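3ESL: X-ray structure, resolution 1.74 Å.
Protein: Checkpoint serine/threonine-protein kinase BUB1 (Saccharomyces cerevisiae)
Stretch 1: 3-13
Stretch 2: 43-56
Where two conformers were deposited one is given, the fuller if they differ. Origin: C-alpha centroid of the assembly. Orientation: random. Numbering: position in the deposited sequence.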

# COMPACT_ATOMS: atom_id res chain seq x y z
N GLU A 3 -6.04 20.26 28.88
CA GLU A 3 -7.18 20.83 28.09
C GLU A 3 -7.21 20.32 26.65
O GLU A 3 -8.25 19.89 26.16
CB GLU A 3 -7.16 22.37 28.13
CG GLU A 3 -5.81 23.03 27.79
CD GLU A 3 -5.86 24.56 27.81
OE1 GLU A 3 -6.45 25.13 28.76
OE2 GLU A 3 -5.29 25.18 26.89
N GLN A 4 -6.05 20.35 25.99
CA GLN A 4 -5.91 19.88 24.62
C GLN A 4 -5.89 18.36 24.56
O GLN A 4 -6.57 17.75 23.73
CB GLN A 4 -4.63 20.45 24.00
CG GLN A 4 -4.50 20.24 22.50
CD GLN A 4 -3.27 20.91 21.93
OE1 GLN A 4 -2.14 20.64 22.34
NE2 GLN A 4 -3.48 21.80 20.96
N HIS A 5 -5.12 17.75 25.46
CA HIS A 5 -4.97 16.29 25.53
C HIS A 5 -6.31 15.59 25.78
O HIS A 5 -6.59 14.53 25.19
CB HIS A 5 -3.96 15.93 26.63
CG HIS A 5 -3.25 14.63 26.40
ND1 HIS A 5 -2.01 14.55 25.81
CD2 HIS A 5 -3.61 13.36 26.70
CE1 HIS A 5 -1.63 13.29 25.75
NE2 HIS A 5 -2.58 12.54 26.28
N SER A 6 -7.14 16.18 26.64
CA SER A 6 -8.46 15.65 26.99
C SER A 6 -9.44 15.68 25.82
O SER A 6 -10.16 14.71 25.57
CB SER A 6 -9.04 16.42 28.18
OG SER A 6 -10.41 16.10 28.37
N GLN A 7 -9.45 16.81 25.11
CA GLN A 7 -10.27 16.97 23.92
C GLN A 7 -9.84 15.97 22.85
O GLN A 7 -10.68 15.36 22.18
CB GLN A 7 -10.22 18.41 23.40
CG GLN A 7 -11.10 19.39 24.21
CD GLN A 7 -10.77 20.87 23.98
OE1 GLN A 7 -9.62 21.24 23.75
NE2 GLN A 7 -11.79 21.71 24.05
N LEU A 8 -8.53 15.79 22.71
CA LEU A 8 -7.99 14.84 21.73
C LEU A 8 -8.38 13.41 22.09
O LEU A 8 -8.75 12.63 21.21
CB LEU A 8 -6.47 14.97 21.60
CG LEU A 8 -5.95 16.24 20.91
CD1 LEU A 8 -4.45 16.34 21.09
CD2 LEU A 8 -6.33 16.30 19.44
N ASN A 9 -8.34 13.07 23.37
CA ASN A 9 -8.76 11.74 23.79
C ASN A 9 -10.24 11.44 23.59
O ASN A 9 -10.62 10.30 23.29
CB ASN A 9 -8.35 11.43 25.23
CG ASN A 9 -7.08 10.62 25.28
OD1 ASN A 9 -7.12 9.39 25.33
ND2 ASN A 9 -5.94 11.31 25.24
N GLN A 10 -11.08 12.46 23.77
CA GLN A 10 -12.51 12.29 23.52
C GLN A 10 -12.73 12.03 22.03
O GLN A 10 -13.58 11.22 21.66
CB GLN A 10 -13.29 13.52 23.96
CG GLN A 10 -13.25 13.74 25.46
CD GLN A 10 -14.01 14.96 25.91
OE1 GLN A 10 -14.06 15.98 25.22
NE2 GLN A 10 -14.60 14.87 27.09
N THR A 11 -11.97 12.73 21.20
CA THR A 11 -12.10 12.60 19.74
C THR A 11 -11.72 11.19 19.32
O THR A 11 -12.41 10.58 18.49
CB THR A 11 -11.28 13.66 18.98
OG1 THR A 11 -11.80 14.97 19.26
CG2 THR A 11 -11.38 13.44 17.46
N LYS A 12 -10.65 10.66 19.92
CA LYS A 12 -10.21 9.29 19.67
C LYS A 12 -11.31 8.29 20.00
O LYS A 12 -11.63 7.41 19.21
CB LYS A 12 -8.92 8.96 20.45
CG LYS A 12 -8.44 7.54 20.23
CD LYS A 12 -7.05 7.27 20.82
CE LYS A 12 -7.11 7.09 22.32
NZ LYS A 12 -5.77 6.69 22.86
N ILE A 13 -11.91 8.44 21.19
CA ILE A 13 -12.98 7.54 21.59
C ILE A 13 -14.22 7.70 20.71
O ILE A 13 -14.88 6.72 20.39
CB ILE A 13 -13.31 7.70 23.10
CG1 ILE A 13 -12.08 7.31 23.94
CG2 ILE A 13 -14.53 6.85 23.47
CD1 ILE A 13 -12.20 7.62 25.42
N SER A 43 -3.37 15.47 14.18
CA SER A 43 -3.67 16.01 15.50
C SER A 43 -3.10 15.17 16.65
O SER A 43 -2.41 15.70 17.53
CB SER A 43 -5.17 16.20 15.67
OG SER A 43 -5.64 17.15 14.73
N TYR A 44 -3.36 13.87 16.62
CA TYR A 44 -3.04 13.00 17.75
C TYR A 44 -1.54 12.72 17.91
O TYR A 44 -1.00 12.82 19.02
CB TYR A 44 -3.83 11.69 17.65
CG TYR A 44 -3.83 10.85 18.90
CD1 TYR A 44 -4.40 11.31 20.09
CD2 TYR A 44 -3.27 9.58 18.90
CE1 TYR A 44 -4.39 10.52 21.25
CE2 TYR A 44 -3.25 8.78 20.04
CZ TYR A 44 -3.81 9.26 21.21
OH TYR A 44 -3.78 8.47 22.33
N ILE A 45 -0.87 12.39 16.81
CA ILE A 45 0.56 12.06 16.83
C ILE A 45 1.45 13.28 17.14
O ILE A 45 2.59 13.12 17.58
CB ILE A 45 0.98 11.35 15.50
CG1 ILE A 45 2.12 10.35 15.74
CG2 ILE A 45 1.30 12.36 14.41
CD1 ILE A 45 2.19 9.25 14.69
N GLU A 46 0.93 14.49 16.90
CA GLU A 46 1.64 15.73 17.23
C GLU A 46 1.73 15.98 18.74
O GLU A 46 2.63 16.68 19.20
CB GLU A 46 0.97 16.94 16.56
CG GLU A 46 1.77 17.55 15.40
CD GLU A 46 1.56 16.86 14.06
OE1 GLU A 46 1.72 15.61 13.98
OE2 GLU A 46 1.25 17.55 13.06
N VAL A 47 0.80 15.40 19.49
CA VAL A 47 0.72 15.60 20.94
C VAL A 47 1.27 14.39 21.71
O VAL A 47 1.93 14.55 22.75
CB VAL A 47 -0.72 15.97 21.38
CG1 VAL A 47 -0.84 16.10 22.89
CG2 VAL A 47 -1.15 17.27 20.71
N ASP A 48 1.02 13.19 21.20
CA ASP A 48 1.54 11.96 21.81
C ASP A 48 2.07 11.04 20.71
O ASP A 48 1.33 10.20 20.18
CB ASP A 48 0.46 11.26 22.65
CG ASP A 48 1.01 10.11 23.50
OD1 ASP A 48 2.06 9.54 23.15
OD2 ASP A 48 0.38 9.77 24.52
N SER A 49 3.36 11.18 20.40
CA SER A 49 3.98 10.46 19.28
C SER A 49 4.01 8.94 19.46
O SER A 49 3.85 8.20 18.48
CB SER A 49 5.40 10.99 19.03
OG SER A 49 6.28 10.56 20.05
N GLU A 50 4.22 8.48 20.69
CA GLU A 50 4.32 7.04 20.97
C GLU A 50 2.96 6.31 20.97
O GLU A 50 2.85 5.21 20.43
CB GLU A 50 5.14 6.76 22.24
CG GLU A 50 4.63 7.41 23.54
CD GLU A 50 4.97 8.91 23.65
OE1 GLU A 50 5.74 9.44 22.82
OE2 GLU A 50 4.44 9.55 24.59
N SER A 51 1.94 6.93 21.57
CA SER A 51 0.57 6.42 21.46
C SER A 51 0.04 6.60 20.03
O SER A 51 -0.60 5.70 19.49
CB SER A 51 -0.37 7.12 22.45
OG SER A 51 -1.72 6.70 22.26
N GLY A 52 0.33 7.76 19.43
CA GLY A 52 -0.12 8.08 18.08
C GLY A 52 0.37 7.08 17.05
O GLY A 52 -0.38 6.68 16.16
N GLN A 53 1.63 6.68 17.17
CA GLN A 53 2.22 5.68 16.28
C GLN A 53 1.47 4.34 16.33
O GLN A 53 1.12 3.78 15.28
CB GLN A 53 3.71 5.48 16.62
CG GLN A 53 4.43 4.52 15.68
CD GLN A 53 5.86 4.24 16.11
OE1 GLN A 53 6.63 5.15 16.41
NE2 GLN A 53 6.22 2.95 16.13
N GLU A 54 1.24 3.85 17.55
CA GLU A 54 0.53 2.60 17.81
C GLU A 54 -0.90 2.66 17.27
O GLU A 54 -1.36 1.72 16.60
CB GLU A 54 0.51 2.31 19.31
CG GLU A 54 -0.34 1.09 19.72
CD GLU A 54 -0.96 1.23 21.11
OE1 GLU A 54 -0.29 1.75 22.03
OE2 GLU A 54 -2.13 0.82 21.27
N VAL A 55 -1.60 3.75 17.56
CA VAL A 55 -3.00 3.91 17.18
C VAL A 55 -3.09 4.04 15.66
O VAL A 55 -4.01 3.49 15.04
CB VAL A 55 -3.68 5.10 17.89
CG1 VAL A 55 -5.12 5.26 17.42
CG2 VAL A 55 -3.65 4.90 19.42
N LEU A 56 -2.14 4.76 15.07
CA LEU A 56 -2.13 4.87 13.60
C LEU A 56 -1.94 3.49 12.98
O LEU A 56 -2.68 3.11 12.06
CB LEU A 56 -1.05 5.85 13.11
CG LEU A 56 -0.98 6.03 11.59
CD1 LEU A 56 -2.30 6.53 11.01
CD2 LEU A 56 0.18 6.94 11.18

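The helix spanning residues 4-13 packs against the helix carrying Ser-43 and Tyr-44, their axes running at 138° with a closest approach of 10.5 Å, and against Asp-48 and the following helix, where Lys-12 reaches Ser-51 and Val-55. Leu-8 and Tyr-44 lie nearest in the backbone register, their CA atoms 6.6 Å apart. The CA-to-CB bond of Leu-8 points toward the second stretch, and its m,t rotamer spreads the two methyls along the neighbouring helix: CD1 lies 3.4 Å from Val-47 CG2, whereas CD2 lies 3.9 Å from Ser-43 CB. Leu-8 CB also lies 4.5 Å from Tyr-44 CD1, at the edge of the ring.

Tyr-44 sets out sideways, but chi1 near 180° (t) brings the end of the side chain nearer the first helix, so that the hydroxyl meets Lys-12, one turn beyond Leu-8. The lysine chain is extended except at chi3 (77°, p). With this bend Lys-12 NZ donates a hydrogen bond to Tyr-44 OH (2.7 Å), while Lys-12 CD passes 4.4 Å from Val-55 CG2. Tyr-44 OH is also hydrogen-bonded to Ser-51 OG, at 2.7 Å, and Tyr-44 thereby links the lysine to the following helix. Ser-51 is also tied to the start of that helix: its backbone N donates to OD1 of the N-cap residue Asp-48 at 3.1 Å.

At the other end, His-5 also leaves its backbone sideways, and its t rotamer brings the imidazole to Val-47, with ND1 3.5 Å from CG1. Asp-48 OD2 lies near the plane of this ring, 4.2 Å from His-5 CE1. Asn-9 adopts an off-rotamer chi1 of -98°; in this conformation its ND2 donates to His-5 O (3.3 Å) within its own helix and sits 4.4 Å from Tyr-44 CE1, at the ring edge.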